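Local structure of probable polysaccharide deacetylase PDAA (Bacillus subtilis, 1W1A) at residues 62-67 with 211-216; 119-124 with 134-139. The protein removes the acetyl group from N-acetylmuramic acid residues of peptidoglycan, leading to the muramic delta-lactam of the spore cortex, and is required for germination. All blocks are in the same frame, centred on the assembly; numbering follows the deposited sequence.

Interaction 1: residues 62-67 with 211-216; sequences IYLTFD and AIYLLH. With NDG (2-acetamido-2-deoxy-alpha-D-glucopyranose), chain E.
Y63 and A211 begin a run of backbone hydrogen bonds between two parallel strands of the NodB-type deacetylase barrel, in which Y63 N donates to A211 O at 2.9 Å. The alternation expected of parallel pairing follows: Y213 N donates to Y63 O, L215 N to T65 O, and D67 N to L215 O, while the T65 N to Y213 O bond is weak and bent to 132°. T65 adds a second grip on that carbonyl. Its OG1, placed between the backbone N and the carbonyl carbon (chi1 84°), donates to Y213 O at 2.6 Å, in the carbonyl plane and on a lone pair.

Side chains alternate between the two faces of the sheet. On one, I62 CG2 sits over a face of the Y213 ring, 4.1 Å from its centroid and 25° off the normal, a CH-pi contact; L64 runs alongside Y213 in the same direction, and F66 meets L215. This layer packs under helix 222-235, with F66 also stacked on F91. On the other, T65 CG2 abuts I212 CG2 at 3.5 Å, beneath helix 243-251.

Toward the C-terminal side of the pair, D67 and H216, the proton acceptor and proton donor by similarity, face the bound sugar. R157 forms a salt bridge with D67 OD1 and a hydrogen bond with T65 OG1, tying the acid to its own strand, and D187 holds H216 ND1. The other ring nitrogen, H216 NE2, is hydrogen-bonded to NDG O3 at 2.9 Å, though the position of that hydroxyl is less certain. One residue before each of these two, on the helix 222-235 face, F66 CE2 lies 3.8 Å from L215 CD1.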
loop_
_atom_site.group_PDB
_atom_site.type_symbol
_atom_site.label_atom_id
_atom_site.label_comp_id
_atom_site.label_asym_id
_atom_site.label_seq_id
_atom_site.Cartn_x
_atom_site.Cartn_y
_atom_site.Cartn_z
ATOM N N ILE A 62 -9.363 6.181 7.462
ATOM C CA ILE A 62 -8.538 6.041 6.261
ATOM C C ILE A 62 -7.215 5.374 6.635
ATOM O O ILE A 62 -6.683 5.610 7.719
ATOM C CB ILE A 62 -8.248 7.412 5.617
ATOM C CG1 ILE A 62 -9.517 7.941 4.954
ATOM C CG2 ILE A 62 -7.120 7.303 4.599
ATOM C CD1 ILE A 62 -9.365 9.338 4.412
ATOM N N TYR A 63 -6.704 4.541 5.732
ATOM C CA TYR A 63 -5.453 3.819 5.935
ATOM C C TYR A 63 -4.435 4.222 4.864
ATOM O O TYR A 63 -4.657 4.000 3.678
ATOM C CB TYR A 63 -5.690 2.312 5.830
ATOM C CG TYR A 63 -6.875 1.803 6.623
ATOM C CD1 TYR A 63 -6.745 1.441 7.967
ATOM C CD2 TYR A 63 -8.130 1.695 6.032
ATOM C CE1 TYR A 63 -7.841 0.986 8.699
ATOM C CE2 TYR A 63 -9.232 1.246 6.752
ATOM C CZ TYR A 63 -9.085 0.892 8.082
ATOM O OH TYR A 63 -10.187 0.459 8.787
ATOM N N LEU A 64 -3.316 4.804 5.268
ATOM C CA LEU A 64 -2.320 5.194 4.281
ATOM C C LEU A 64 -1.315 4.090 3.959
ATOM O O LEU A 64 -0.706 3.500 4.864
ATOM C CB LEU A 64 -1.563 6.432 4.753
ATOM C CG LEU A 64 -2.442 7.627 5.112
ATOM C CD1 LEU A 64 -1.555 8.821 5.341
ATOM C CD2 LEU A 64 -3.452 7.906 3.988
ATOM N N THR A 65 -1.156 3.805 2.667
ATOM C CA THR A 65 -0.198 2.807 2.217
ATOM C C THR A 65 0.586 3.446 1.084
ATOM O O THR A 65 0.071 4.304 0.362
ATOM C CB THR A 65 -0.870 1.513 1.649
ATOM O OG1 THR A 65 -1.217 1.713 0.271
ATOM C CG2 THR A 65 -2.129 1.152 2.441
ATOM N N PHE A 66 1.830 3.016 0.931
ATOM C CA PHE A 66 2.689 3.522 -0.122
ATOM C C PHE A 66 3.358 2.355 -0.849
ATOM O O PHE A 66 3.512 1.281 -0.277
ATOM C CB PHE A 66 3.778 4.415 0.474
ATOM C CG PHE A 66 3.255 5.555 1.294
ATOM C CD1 PHE A 66 2.837 5.354 2.613
ATOM C CD2 PHE A 66 3.208 6.844 0.761
ATOM C CE1 PHE A 66 2.388 6.434 3.390
ATOM C CE2 PHE A 66 2.761 7.926 1.526
ATOM C CZ PHE A 66 2.352 7.724 2.839
ATOM N N ASP A 67 3.725 2.563 -2.114
ATOM C CA ASP A 67 4.456 1.557 -2.890
ATOM C C ASP A 67 5.787 2.251 -3.151
ATOM O O ASP A 67 5.811 3.386 -3.626
ATOM C CB ASP A 67 3.781 1.247 -4.233
ATOM C CG ASP A 67 2.533 0.378 -4.088
ATOM O OD1 ASP A 67 2.253 -0.109 -2.970
ATOM O OD2 ASP A 67 1.830 0.182 -5.104
ATOM N N ALA A 211 -11.458 3.832 3.440
ATOM C CA ALA A 211 -10.578 3.957 2.279
ATOM C C ALA A 211 -9.136 3.563 2.551
ATOM O O ALA A 211 -8.566 3.905 3.588
ATOM C CB ALA A 211 -10.618 5.395 1.736
ATOM N N ILE A 212 -8.562 2.831 1.606
ATOM C CA ILE A 212 -7.175 2.426 1.688
ATOM C C ILE A 212 -6.468 3.140 0.551
ATOM O O ILE A 212 -6.610 2.779 -0.628
ATOM C CB ILE A 212 -6.983 0.905 1.514
ATOM C CG1 ILE A 212 -7.692 0.155 2.645
ATOM C CG2 ILE A 212 -5.476 0.565 1.512
ATOM C CD1 ILE A 212 -7.594 -1.361 2.507
ATOM N N TYR A 213 -5.713 4.168 0.911
ATOM C CA TYR A 213 -4.968 4.948 -0.063
ATOM C C TYR A 213 -3.689 4.258 -0.500
ATOM O O TYR A 213 -3.057 3.538 0.286
ATOM C CB TYR A 213 -4.598 6.310 0.521
ATOM C CG TYR A 213 -5.727 7.299 0.568
ATOM C CD1 TYR A 213 -7.028 6.892 0.859
ATOM C CD2 TYR A 213 -5.487 8.659 0.369
ATOM C CE1 TYR A 213 -8.053 7.803 0.947
ATOM C CE2 TYR A 213 -6.519 9.590 0.460
ATOM C CZ TYR A 213 -7.797 9.150 0.744
ATOM O OH TYR A 213 -8.829 10.058 0.790
ATOM N N LEU A 214 -3.335 4.469 -1.765
ATOM C CA LEU A 214 -2.099 3.954 -2.339
ATOM C C LEU A 214 -1.414 5.184 -2.911
ATOM O O LEU A 214 -1.879 5.768 -3.883
ATOM C CB LEU A 214 -2.347 2.946 -3.469
ATOM C CG LEU A 214 -1.153 2.896 -4.442
ATOM C CD1 LEU A 214 0.066 2.390 -3.733
ATOM C CD2 LEU A 214 -1.478 2.010 -5.632
ATOM N N LEU A 215 -0.308 5.579 -2.304
ATOM C CA LEU A 215 0.417 6.755 -2.760
ATOM C C LEU A 215 1.849 6.391 -3.089
ATOM O O LEU A 215 2.339 5.334 -2.692
ATOM C CB LEU A 215 0.426 7.828 -1.664
ATOM C CG LEU A 215 -0.921 8.264 -1.061
ATOM C CD1 LEU A 215 -0.649 9.032 0.235
ATOM C CD2 LEU A 215 -1.718 9.132 -2.093
ATOM N N HIS A 216 2.510 7.272 -3.824
ATOM C CA HIS A 216 3.908 7.080 -4.163
ATOM C C HIS A 216 4.561 8.303 -3.559
ATOM O O HIS A 216 3.881 9.294 -3.309
ATOM C CB HIS A 216 4.104 7.022 -5.683
ATOM C CG HIS A 216 3.371 5.888 -6.315
ATOM N ND1 HIS A 216 2.065 5.999 -6.751
ATOM C CD2 HIS A 216 3.713 4.585 -6.471
ATOM C CE1 HIS A 216 1.635 4.812 -7.146
ATOM N NE2 HIS A 216 2.615 3.936 -6.985
HETATM C C1 NDG E . 3.553 -0.805 -9.808
HETATM C C2 NDG E . 3.486 0.301 -8.754
HETATM C C3 NDG E . 2.140 0.173 -8.057
HETATM C C4 NDG E . 1.008 0.345 -9.100
HETATM C C5 NDG E . 1.199 -0.591 -10.320
HETATM C C6 NDG E . 0.293 -0.179 -11.470
HETATM C C7 NDG E . 5.546 1.112 -7.805
HETATM C C8 NDG E . 6.861 0.734 -7.144
HETATM O O5 NDG E . 2.563 -0.548 -10.823
HETATM O O3 NDG E . 2.033 1.143 -7.027
HETATM O O4 NDG E . -0.250 0.057 -8.501
HETATM O O6 NDG E . 0.356 1.228 -11.693
HETATM O O7 NDG E . 5.416 2.229 -8.309
HETATM N N2 NDG E . 4.580 0.196 -7.807
HETATM O O1 NDG E . 3.255 -2.027 -9.213
#

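Interaction 2: residues 119-124 with 134-139; sequences SFHHPD and QDELDS. With CD (cadmium ion), chain C; NDG (2-acetamido-2-deoxy-alpha-D-glucopyranose), chain E.
The loop that carries the metal-site histidine H122 is bound to helix 130-148 chiefly through one carboxylate, that of E136, which meets H121 in a histidine-carboxylate hydrogen bond. H121 ND1 donates to E136 OE2 at 2.6 Å, with the oxygen only 6° out of the ring plane and the ring turned 64° from the carboxylate. The other oxygen, E136 OE1, accepts H121 N on its syn lone pair at 2.9 Å, in a nearly straight bond. Both carboxylate oxygens therefore hold one residue, by its ring and by its backbone. A bend at chi2 (-56°) turns the E136 chain back to the loop, where P123 CD lies 3.5 Å from E136 OE1. Replacing E136 by alanine removes the carboxylate, and H121 N and ND1 would probably lose these acceptors, with the imidazole freer to turn.

On its far side, H121 NE2 binds a cadmium ion at 2.6 Å, separate from the metal site of H118 and H122. F120 CD1 lies over the centre of the same ring, 3.5 Å above its plane. The helix backbone also takes part: F120 N donates to E136 O at 3.0 Å from above the carbonyl plane, and F120 CB rests against S139 OG, which itself donates to D135 O one turn earlier.

H122 points away from the helix, and its NE2 is hydrogen-bonded to NDG O1 at 2.9 Å, next to H118. N117, at the end of strand 114-117, joins loop and helix: its OD1 accepts S119 N and its ND2 donates to L137 O, while further along helix 130-148 V140 and E143 touch F120.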
loop_
_atom_site.group_PDB
_atom_site.type_symbol
_atom_site.label_atom_id
_atom_site.label_comp_id
_atom_site.label_asym_id
_atom_site.label_seq_id
_atom_site.Cartn_x
_atom_site.Cartn_y
_atom_site.Cartn_z
ATOM N N SER A 119 7.632 -7.485 -3.441
ATOM C CA SER A 119 8.509 -8.449 -4.114
ATOM C C SER A 119 9.905 -7.894 -4.339
ATOM O O SER A 119 10.095 -6.679 -4.417
ATOM C CB SER A 119 7.927 -8.898 -5.453
ATOM O OG SER A 119 8.270 -7.995 -6.481
ATOM N N PHE A 120 10.882 -8.787 -4.467
ATOM C CA PHE A 120 12.253 -8.350 -4.644
ATOM C C PHE A 120 12.586 -7.693 -5.974
ATOM O O PHE A 120 13.186 -6.621 -5.982
ATOM C CB PHE A 120 13.227 -9.503 -4.377
ATOM C CG PHE A 120 14.646 -9.045 -4.159
ATOM C CD1 PHE A 120 15.469 -8.762 -5.234
ATOM C CD2 PHE A 120 15.130 -8.836 -2.866
ATOM C CE1 PHE A 120 16.762 -8.271 -5.034
ATOM C CE2 PHE A 120 16.419 -8.345 -2.650
ATOM C CZ PHE A 120 17.237 -8.060 -3.743
ATOM N N HIS A 121 12.202 -8.321 -7.086
ATOM C CA HIS A 121 12.494 -7.777 -8.415
ATOM C C HIS A 121 11.285 -7.112 -9.060
ATOM O O HIS A 121 11.354 -6.674 -10.203
ATOM C CB HIS A 121 12.997 -8.875 -9.363
ATOM C CG HIS A 121 14.271 -9.522 -8.921
ATOM N ND1 HIS A 121 14.301 -10.713 -8.226
ATOM C CD2 HIS A 121 15.560 -9.122 -9.035
ATOM C CE1 HIS A 121 15.552 -11.016 -7.931
ATOM N NE2 HIS A 121 16.335 -10.066 -8.410
ATOM N N HIS A 122 10.179 -7.048 -8.330
ATOM C CA HIS A 122 8.954 -6.448 -8.842
ATOM C C HIS A 122 8.477 -7.100 -10.144
ATOM O O HIS A 122 8.049 -6.419 -11.081
ATOM C CB HIS A 122 9.150 -4.939 -9.042
ATOM C CG HIS A 122 7.864 -4.180 -9.157
ATOM N ND1 HIS A 122 7.318 -3.816 -10.369
ATOM C CD2 HIS A 122 6.990 -3.763 -8.210
ATOM C CE1 HIS A 122 6.162 -3.209 -10.164
ATOM N NE2 HIS A 122 5.939 -3.165 -8.863
ATOM N N PRO A 123 8.518 -8.438 -10.212
ATOM C CA PRO A 123 8.082 -9.142 -11.421
ATOM C C PRO A 123 6.567 -9.383 -11.468
ATOM O O PRO A 123 5.826 -9.003 -10.555
ATOM C CB PRO A 123 8.832 -10.456 -11.316
ATOM C CG PRO A 123 8.671 -10.753 -9.841
ATOM C CD PRO A 123 8.985 -9.398 -9.195
ATOM N N ASP A 124 6.121 -10.015 -12.550
ATOM C CA ASP A 124 4.721 -10.378 -12.705
ATOM C C ASP A 124 4.655 -11.761 -12.058
ATOM O O ASP A 124 4.989 -12.769 -12.681
ATOM C CB ASP A 124 4.349 -10.487 -14.182
ATOM C CG ASP A 124 2.912 -10.932 -14.388
ATOM O OD1 ASP A 124 2.460 -11.867 -13.697
ATOM O OD2 ASP A 124 2.227 -10.353 -15.248
ATOM N N GLN A 134 8.174 -17.754 -3.497
ATOM C CA GLN A 134 8.677 -17.816 -2.134
ATOM C C GLN A 134 9.986 -17.046 -2.003
ATOM O O GLN A 134 10.206 -16.354 -1.005
ATOM C CB GLN A 134 8.885 -19.266 -1.692
ATOM C CG GLN A 134 9.594 -19.388 -0.348
ATOM C CD GLN A 134 9.723 -20.828 0.118
ATOM O OE1 GLN A 134 10.166 -21.695 -0.636
ATOM N NE2 GLN A 134 9.341 -21.089 1.364
ATOM N N ASP A 135 10.853 -17.159 -3.006
ATOM C CA ASP A 135 12.124 -16.442 -2.967
ATOM C C ASP A 135 11.905 -14.943 -3.226
ATOM O O ASP A 135 12.504 -14.091 -2.559
ATOM C CB ASP A 135 13.097 -17.028 -3.996
ATOM C CG ASP A 135 14.441 -16.304 -4.011
ATOM O OD1 ASP A 135 15.047 -16.134 -2.931
ATOM O OD2 ASP A 135 14.893 -15.906 -5.108
ATOM N N GLU A 136 11.054 -14.621 -4.197
ATOM C CA GLU A 136 10.759 -13.226 -4.496
ATOM C C GLU A 136 10.333 -12.468 -3.232
ATOM O O GLU A 136 10.774 -11.346 -2.985
ATOM C CB GLU A 136 9.640 -13.128 -5.534
ATOM C CG GLU A 136 10.121 -13.056 -6.976
ATOM C CD GLU A 136 11.091 -11.898 -7.204
ATOM O OE1 GLU A 136 10.892 -10.818 -6.601
ATOM O OE2 GLU A 136 12.044 -12.060 -7.995
ATOM N N LEU A 137 9.475 -13.094 -2.431
ATOM C CA LEU A 137 8.981 -12.470 -1.214
ATOM C C LEU A 137 9.931 -12.548 -0.012
ATOM O O LEU A 137 10.198 -11.536 0.628
ATOM C CB LEU A 137 7.626 -13.078 -0.840
ATOM C CG LEU A 137 6.595 -13.106 -1.968
ATOM C CD1 LEU A 137 5.220 -13.441 -1.416
ATOM C CD2 LEU A 137 6.569 -11.758 -2.641
ATOM N N ASP A 138 10.446 -13.738 0.294
ATOM C CA ASP A 138 11.320 -13.874 1.449
ATOM C C ASP A 138 12.615 -13.086 1.367
ATOM O O ASP A 138 13.155 -12.687 2.404
ATOM C CB ASP A 138 11.662 -15.339 1.731
ATOM C CG ASP A 138 12.617 -15.494 2.931
ATOM O OD1 ASP A 138 13.840 -15.677 2.734
ATOM O OD2 ASP A 138 12.143 -15.410 4.084
ATOM N N SER A 139 13.120 -12.857 0.154
ATOM C CA SER A 139 14.375 -12.129 0.027
ATOM C C SER A 139 14.192 -10.676 0.419
ATOM O O SER A 139 15.137 -10.021 0.849
ATOM C CB SER A 139 14.950 -12.263 -1.388
ATOM O OG SER A 139 13.945 -12.111 -2.368
HETATM CD CD CD C . 18.953 -10.274 -8.230
HETATM C C1 NDG E . 3.553 -0.805 -9.808
HETATM C C2 NDG E . 3.486 0.301 -8.754
HETATM C C3 NDG E . 2.140 0.173 -8.057
HETATM C C4 NDG E . 1.008 0.345 -9.100
HETATM C C5 NDG E . 1.199 -0.591 -10.320
HETATM C C6 NDG E . 0.293 -0.179 -11.470
HETATM C C7 NDG E . 5.546 1.112 -7.805
HETATM C C8 NDG E . 6.861 0.734 -7.144
HETATM O O5 NDG E . 2.563 -0.548 -10.823
HETATM O O3 NDG E . 2.033 1.143 -7.027
HETATM O O4 NDG E . -0.250 0.057 -8.501
HETATM O O6 NDG E . 0.356 1.228 -11.693
HETATM O O7 NDG E . 5.416 2.229 -8.309
HETATM N N2 NDG E . 4.580 0.196 -7.807
HETATM O O1 NDG E . 3.255 -2.027 -9.213
#

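In the fold
Interactions 1 and 2 lie within the single NodB homology range, their centres about 21 Å apart and their nearest atoms about 6 Å apart without touching. In chain order, strand 61-68 comes first, then both halves of interaction 2, and finally strand 211-215, so the local 119-124/134-139 contact falls inside the long excursion between the paired strands. The centre of interaction 1, in the parallel sheet, lies about 5 Å from the centre of the chain, that of interaction 2 about 16 Å, where the loop after strand 114-117 meets helix 130-148. Both touch the same sugar, consistent with the two contributing to one sugar-binding active site.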